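Local coordinates for protein putative cathepsin d (PDB 5N7Q) that probably cleaves internal peptide bonds of proteins as a pepsin-family aspartic endopeptidase, and is captured here as the mature tick enzyme bound to pepstatin A, at residues Glu3-Val11 / Glu171-His179. Numbering follows the deposited sequence. Where two conformers were deposited one is given.
Sequences EGPYPEPLV and EVLFGGIDH
Tyr6 and Phe174 face each other as a hydrogen-bonded pair in an antiparallel ladder between strand 6-11 and strand 171-174. The ladder belongs to the six-stranded interdomain sheet of pepsin-like aspartic proteases. The N-terminal strand of the mature enzyme is an edge strand of that sheet, although it also pairs with strand 17-24. Tyr6 N donates to Phe174 O (2.9 Å), and Phe174 N returns a bond to Tyr6 O. Glu8 and Val172 exchange a second pair; Glu8 N to Val172 O is 2.8 Å.

On the face with Tyr6 and Phe174 the two side chains cross at about a right angle, meeting CB to CB. Both rings stand anti to their own carbonyl carbons (chi1 -47° and -68°) and diverge from there. Tyr6 OH reaches Leu149 O, with Met144 beside the ring. The Phe174 ring leans back toward Glu8 and Val172. Its edge meets Glu8 CB through CE2 (4.0 Å), Val172 CG1 sits over one face near the rim, and Phe35 packs against it. Leu10 CD1 touches Val172 CG2 on this same side. The Val172 side chain is about 9 Å from that of Asp36, predicted to be catalytic.

The other face carries Pro7 and Leu173. Leu173 CG lies anti to its backbone N, and chi2 of 64° swings CD1 toward the 3-11 segment. There CD1 meets Pro7 CA and Pro5 CB, both at 3.9 Å. Pro5 follows a cis peptide bond. Beyond it, a water lies within hydrogen-bonding distance of Glu3 O (2.6 Å) and Gly175 O (2.7 Å), bridging Glu3, the first modelled residue, to the type II turn Leu173-Gly176.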
ATOM      1  N   GLU A   3      -6.113  23.872   6.286  0.50 27.42           N
ATOM      2  CA  GLU A   3      -6.824  23.892   4.972  0.50 26.02           C
ATOM      3  C   GLU A   3      -6.313  22.830   3.998  0.50 24.70           C
ATOM      4  O   GLU A   3      -7.026  21.860   3.737  0.50 26.61           O
ATOM      5  CB  GLU A   3      -6.738  25.275   4.326  0.50 26.98           C
ATOM      6  N   GLY A   4      -5.109  23.019   3.439  0.50 22.52           N
ATOM      7  CA  GLY A   4      -4.586  22.081   2.411  1.00 20.43           C
ATOM      8  C   GLY A   4      -5.294  22.292   1.068  1.00 18.01           C
ATOM      9  O   GLY A   4      -5.739  23.401   0.784  1.00 18.44           O
ATOM     10  N   PRO A   5      -5.406  21.283   0.208  1.00 13.03           N
ATOM     11  CA  PRO A   5      -4.877  19.921   0.378  1.00 12.20           C
ATOM     12  C   PRO A   5      -3.376  19.861   0.122  1.00 10.84           C
ATOM     13  O   PRO A   5      -2.775  20.841  -0.341  1.00 11.38           O
ATOM     14  CB  PRO A   5      -5.640  19.151  -0.689  1.00 12.67           C
ATOM     15  CG  PRO A   5      -5.713  20.141  -1.814  1.00 13.72           C
ATOM     16  CD  PRO A   5      -6.028  21.449  -1.125  1.00 13.64           C
ATOM     17  N   TYR A   6      -2.779  18.714   0.417  1.00  9.67           N
ATOM     18  CA  TYR A   6      -1.315  18.543   0.332  1.00  9.25           C
ATOM     19  C   TYR A   6      -1.001  17.396  -0.625  1.00  9.21           C
ATOM     20  O   TYR A   6      -1.175  16.236  -0.261  1.00  8.85           O
ATOM     21  CB  TYR A   6      -0.675  18.282   1.716  1.00  9.27           C
ATOM     22  CG  TYR A   6      -1.178  19.250   2.752  1.00  9.50           C
ATOM     23  CD1 TYR A   6      -0.623  20.521   2.894  1.00 10.25           C
ATOM     24  CD2 TYR A   6      -2.231  18.895   3.557  1.00 10.38           C
ATOM     25  CE1 TYR A   6      -1.117  21.403   3.838  1.00 10.62           C
ATOM     26  CE2 TYR A   6      -2.736  19.755   4.513  1.00 10.79           C
ATOM     27  CZ  TYR A   6      -2.174  21.005   4.662  1.00 10.93           C
ATOM     28  OH  TYR A   6      -2.724  21.875   5.607  1.00 12.49           O
ATOM     29  N   PRO A   7      -0.567  17.718  -1.863  1.00  9.52           N
ATOM     30  CA  PRO A   7      -0.218  16.657  -2.811  1.00  9.91           C
ATOM     31  C   PRO A   7       1.146  16.076  -2.523  1.00 10.97           C
ATOM     32  O   PRO A   7       2.132  16.819  -2.475  1.00 13.26           O
ATOM     33  CB  PRO A   7      -0.260  17.362  -4.183  1.00 10.35           C
ATOM     34  CG  PRO A   7       0.000  18.782  -3.870  1.00 11.04           C
ATOM     35  CD  PRO A   7      -0.489  19.051  -2.494  1.00 10.41           C
ATOM     36  N   GLU A   8       1.212  14.766  -2.337  1.00  9.67           N
ATOM     37  CA  GLU A   8       2.451  14.092  -2.079  1.00  9.20           C
ATOM     38  C   GLU A   8       2.839  13.270  -3.324  1.00  8.64           C
ATOM     39  O   GLU A   8       2.186  12.272  -3.641  1.00  8.62           O
ATOM     40  CB  GLU A   8       2.322  13.188  -0.861  1.00  9.37           C
ATOM     41  CG  GLU A   8       3.494  12.232  -0.624  1.00  9.31           C
ATOM     42  CD  GLU A   8       4.788  12.882  -0.209  1.00 10.03           C
ATOM     43  OE1 GLU A   8       4.806  14.119  -0.020  1.00 10.72           O
ATOM     44  OE2 GLU A   8       5.801  12.143  -0.048  1.00  9.23           O
ATOM     45  N   PRO A   9       3.880  13.701  -4.042  1.00  8.60           N
ATOM     46  CA  PRO A   9       4.265  12.986  -5.262  1.00  8.43           C
ATOM     47  C   PRO A   9       5.010  11.708  -4.983  1.00  8.22           C
ATOM     48  O   PRO A   9       5.893  11.692  -4.122  1.00  8.95           O
ATOM     49  CB  PRO A   9       5.175  13.982  -5.971  1.00  8.61           C
ATOM     50  CG  PRO A   9       5.823  14.703  -4.849  1.00  9.15           C
ATOM     51  CD  PRO A   9       4.783  14.855  -3.793  1.00  8.73           C
ATOM     52  N   LEU A  10       4.685  10.651  -5.721  1.00  8.15           N
ATOM     53  CA  LEU A  10       5.315   9.333  -5.590  1.00  8.45           C
ATOM     54  C   LEU A  10       6.199   8.960  -6.780  1.00  8.30           C
ATOM     55  O   LEU A  10       5.925   9.339  -7.926  1.00  9.39           O
ATOM     56  CB  LEU A  10       4.263   8.235  -5.413  1.00  8.62           C
ATOM     57  CG  LEU A  10       3.250   8.483  -4.304  1.00  8.75           C
ATOM     58  CD1 LEU A  10       2.165   7.411  -4.342  1.00  9.34           C
ATOM     59  CD2 LEU A  10       3.942   8.507  -2.945  1.00  9.08           C
ATOM     60  N   VAL A  11       7.245   8.197  -6.477  1.00  8.02           N
ATOM     61  CA  VAL A  11       8.047   7.486  -7.461  1.00  8.51           C
ATOM     62  C   VAL A  11       7.560   6.040  -7.515  1.00  8.73           C
ATOM     63  O   VAL A  11       7.267   5.421  -6.483  1.00  8.26           O
ATOM     64  CB  VAL A  11       9.548   7.565  -7.082  1.00  9.00           C
ATOM     65  CG1 VAL A  11      10.389   6.562  -7.864  1.00  9.12           C
ATOM     66  CG2 VAL A  11      10.049   8.977  -7.287  1.00  9.35           C
ATOM     67  N   GLU A 171       0.492   9.743  -6.659  1.00  7.83           N
ATOM     68  CA  GLU A 171       0.224  10.823  -5.720  1.00  8.26           C
ATOM     69  C   GLU A 171      -0.600  10.313  -4.575  1.00  8.51           C
ATOM     70  O   GLU A 171      -1.560   9.594  -4.798  1.00  8.60           O
ATOM     71  CB  GLU A 171      -0.532  11.955  -6.409  1.00  8.68           C
ATOM     72  CG  GLU A 171      -0.995  13.068  -5.488  1.00  9.25           C
ATOM     73  CD  GLU A 171      -1.736  14.153  -6.235  1.00 10.56           C
ATOM     74  OE1 GLU A 171      -1.024  15.066  -6.697  1.00 12.07           O
ATOM     75  OE2 GLU A 171      -2.975  14.061  -6.426  1.00 12.01           O
ATOM     76  N   VAL A 172      -0.262  10.738  -3.363  1.00  7.98           N
ATOM     77  CA  VAL A 172      -1.217  10.686  -2.254  1.00  7.72           C
ATOM     78  C   VAL A 172      -1.680  12.115  -2.005  1.00  7.71           C
ATOM     79  O   VAL A 172      -0.853  12.957  -1.675  1.00  8.02           O
ATOM     80  CB  VAL A 172      -0.629  10.071  -0.970  1.00  7.86           C
ATOM     81  CG1 VAL A 172      -1.717   9.989   0.080  1.00  8.18           C
ATOM     82  CG2 VAL A 172      -0.038   8.678  -1.210  1.00  8.21           C
ATOM     83  N   LEU A 173      -2.969  12.383  -2.186  1.00  7.64           N
ATOM     84  CA  LEU A 173      -3.512  13.719  -1.956  1.00  7.70           C
ATOM     85  C   LEU A 173      -4.145  13.775  -0.589  1.00  7.65           C
ATOM     86  O   LEU A 173      -5.212  13.199  -0.357  1.00  7.55           O
ATOM     87  CB  LEU A 173      -4.518  14.083  -3.036  1.00  8.02           C
ATOM     88  CG  LEU A 173      -5.132  15.482  -2.921  1.00  8.84           C
ATOM     89  CD1 LEU A 173      -4.071  16.545  -3.073  1.00  9.25           C
ATOM     90  CD2 LEU A 173      -6.160  15.647  -4.021  1.00  9.79           C
ATOM     91  N   PHE A 174      -3.492  14.475   0.326  1.00  7.79           N
ATOM     92  CA  PHE A 174      -4.023  14.621   1.681  1.00  7.89           C
ATOM     93  C   PHE A 174      -5.050  15.750   1.765  1.00  8.10           C
ATOM     94  O   PHE A 174      -4.709  16.899   1.489  1.00  8.42           O
ATOM     95  CB  PHE A 174      -2.875  14.851   2.672  1.00  8.34           C
ATOM     96  CG  PHE A 174      -1.989  13.642   2.841  1.00  8.34           C
ATOM     97  CD1 PHE A 174      -2.360  12.631   3.705  1.00  8.79           C
ATOM     98  CD2 PHE A 174      -0.833  13.479   2.107  1.00  8.73           C
ATOM     99  CE1 PHE A 174      -1.583  11.490   3.841  1.00  9.36           C
ATOM    100  CE2 PHE A 174      -0.042  12.346   2.251  1.00  8.84           C
ATOM    101  CZ  PHE A 174      -0.414  11.363   3.127  1.00  8.90           C
ATOM    102  N   GLY A 175      -6.289  15.418   2.127  1.00  7.81           N
ATOM    103  CA  GLY A 175      -7.319  16.447   2.286  1.00  7.84           C
ATOM    104  C   GLY A 175      -8.070  16.790   1.021  1.00  8.15           C
ATOM    105  O   GLY A 175      -8.686  17.836   0.914  1.00  8.78           O
ATOM    106  N   GLY A 176      -8.066  15.892   0.046  1.00  8.10           N
ATOM    107  CA  GLY A 176      -8.842  16.147  -1.157  1.00  8.40           C
ATOM    108  C   GLY A 176      -9.024  14.934  -2.044  1.00  8.38           C
ATOM    109  O   GLY A 176      -8.378  13.882  -1.828  1.00  8.78           O
ATOM    110  N   ILE A 177      -9.902  15.092  -3.035  1.00  7.92           N
ATOM    111  CA  ILE A 177     -10.158  14.100  -4.095  1.00  8.17           C
ATOM    112  C   ILE A 177      -9.995  14.844  -5.405  1.00  8.17           C
ATOM    113  O   ILE A 177     -10.699  15.815  -5.616  1.00  8.44           O
ATOM    114  CB  ILE A 177     -11.609  13.545  -4.030  1.00  8.20           C
ATOM    115  CG1 ILE A 177     -11.973  13.020  -2.636  1.00  8.32           C
ATOM    116  CG2 ILE A 177     -11.799  12.476  -5.098  1.00  8.43           C
ATOM    117  CD1 ILE A 177     -13.448  12.665  -2.462  1.00  8.70           C
ATOM    118  N   ASP A 178      -9.086  14.395  -6.279  1.00  8.27           N
ATOM    119  CA  ASP A 178      -8.781  15.123  -7.521  1.00  8.58           C
ATOM    120  C   ASP A 178      -9.502  14.423  -8.666  1.00  8.48           C
ATOM    121  O   ASP A 178      -9.087  13.339  -9.098  1.00  7.80           O
ATOM    122  CB  ASP A 178      -7.278  15.132  -7.754  1.00  8.96           C
ATOM    123  CG  ASP A 178      -6.854  16.008  -8.897  1.00  9.48           C
ATOM    124  OD1 ASP A 178      -7.695  16.508  -9.669  1.00  9.81           O
ATOM    125  OD2 ASP A 178      -5.638  16.228  -9.014  1.00 11.27           O
ATOM    126  N   HIS A 179     -10.546  15.064  -9.201  1.00  8.72           N
ATOM    127  CA  HIS A 179     -11.287  14.504 -10.331  1.00  9.06           C
ATOM    128  C   HIS A 179     -10.425  14.493 -11.606  1.00  9.10           C
ATOM    129  O   HIS A 179     -10.776  13.805 -12.548  1.00  9.62           O
ATOM    130  CB  HIS A 179     -12.611  15.264 -10.550  1.00  9.31           C
ATOM    131  CG  HIS A 179     -13.696  14.459 -11.211  1.00  9.04           C
ATOM    132  ND1 HIS A 179     -13.455  13.542 -12.214  1.00  8.97           N
ATOM    133  CD2 HIS A 179     -15.030  14.420 -10.988  1.00  9.76           C
ATOM    134  CE1 HIS A 179     -14.600  13.008 -12.603  1.00  9.31           C
ATOM    135  NE2 HIS A 179     -15.569  13.521 -11.868  1.00  9.74           N
TER
HETATM  136  O   HOH W   1      -8.348  19.799   2.742  1.00 25.51           O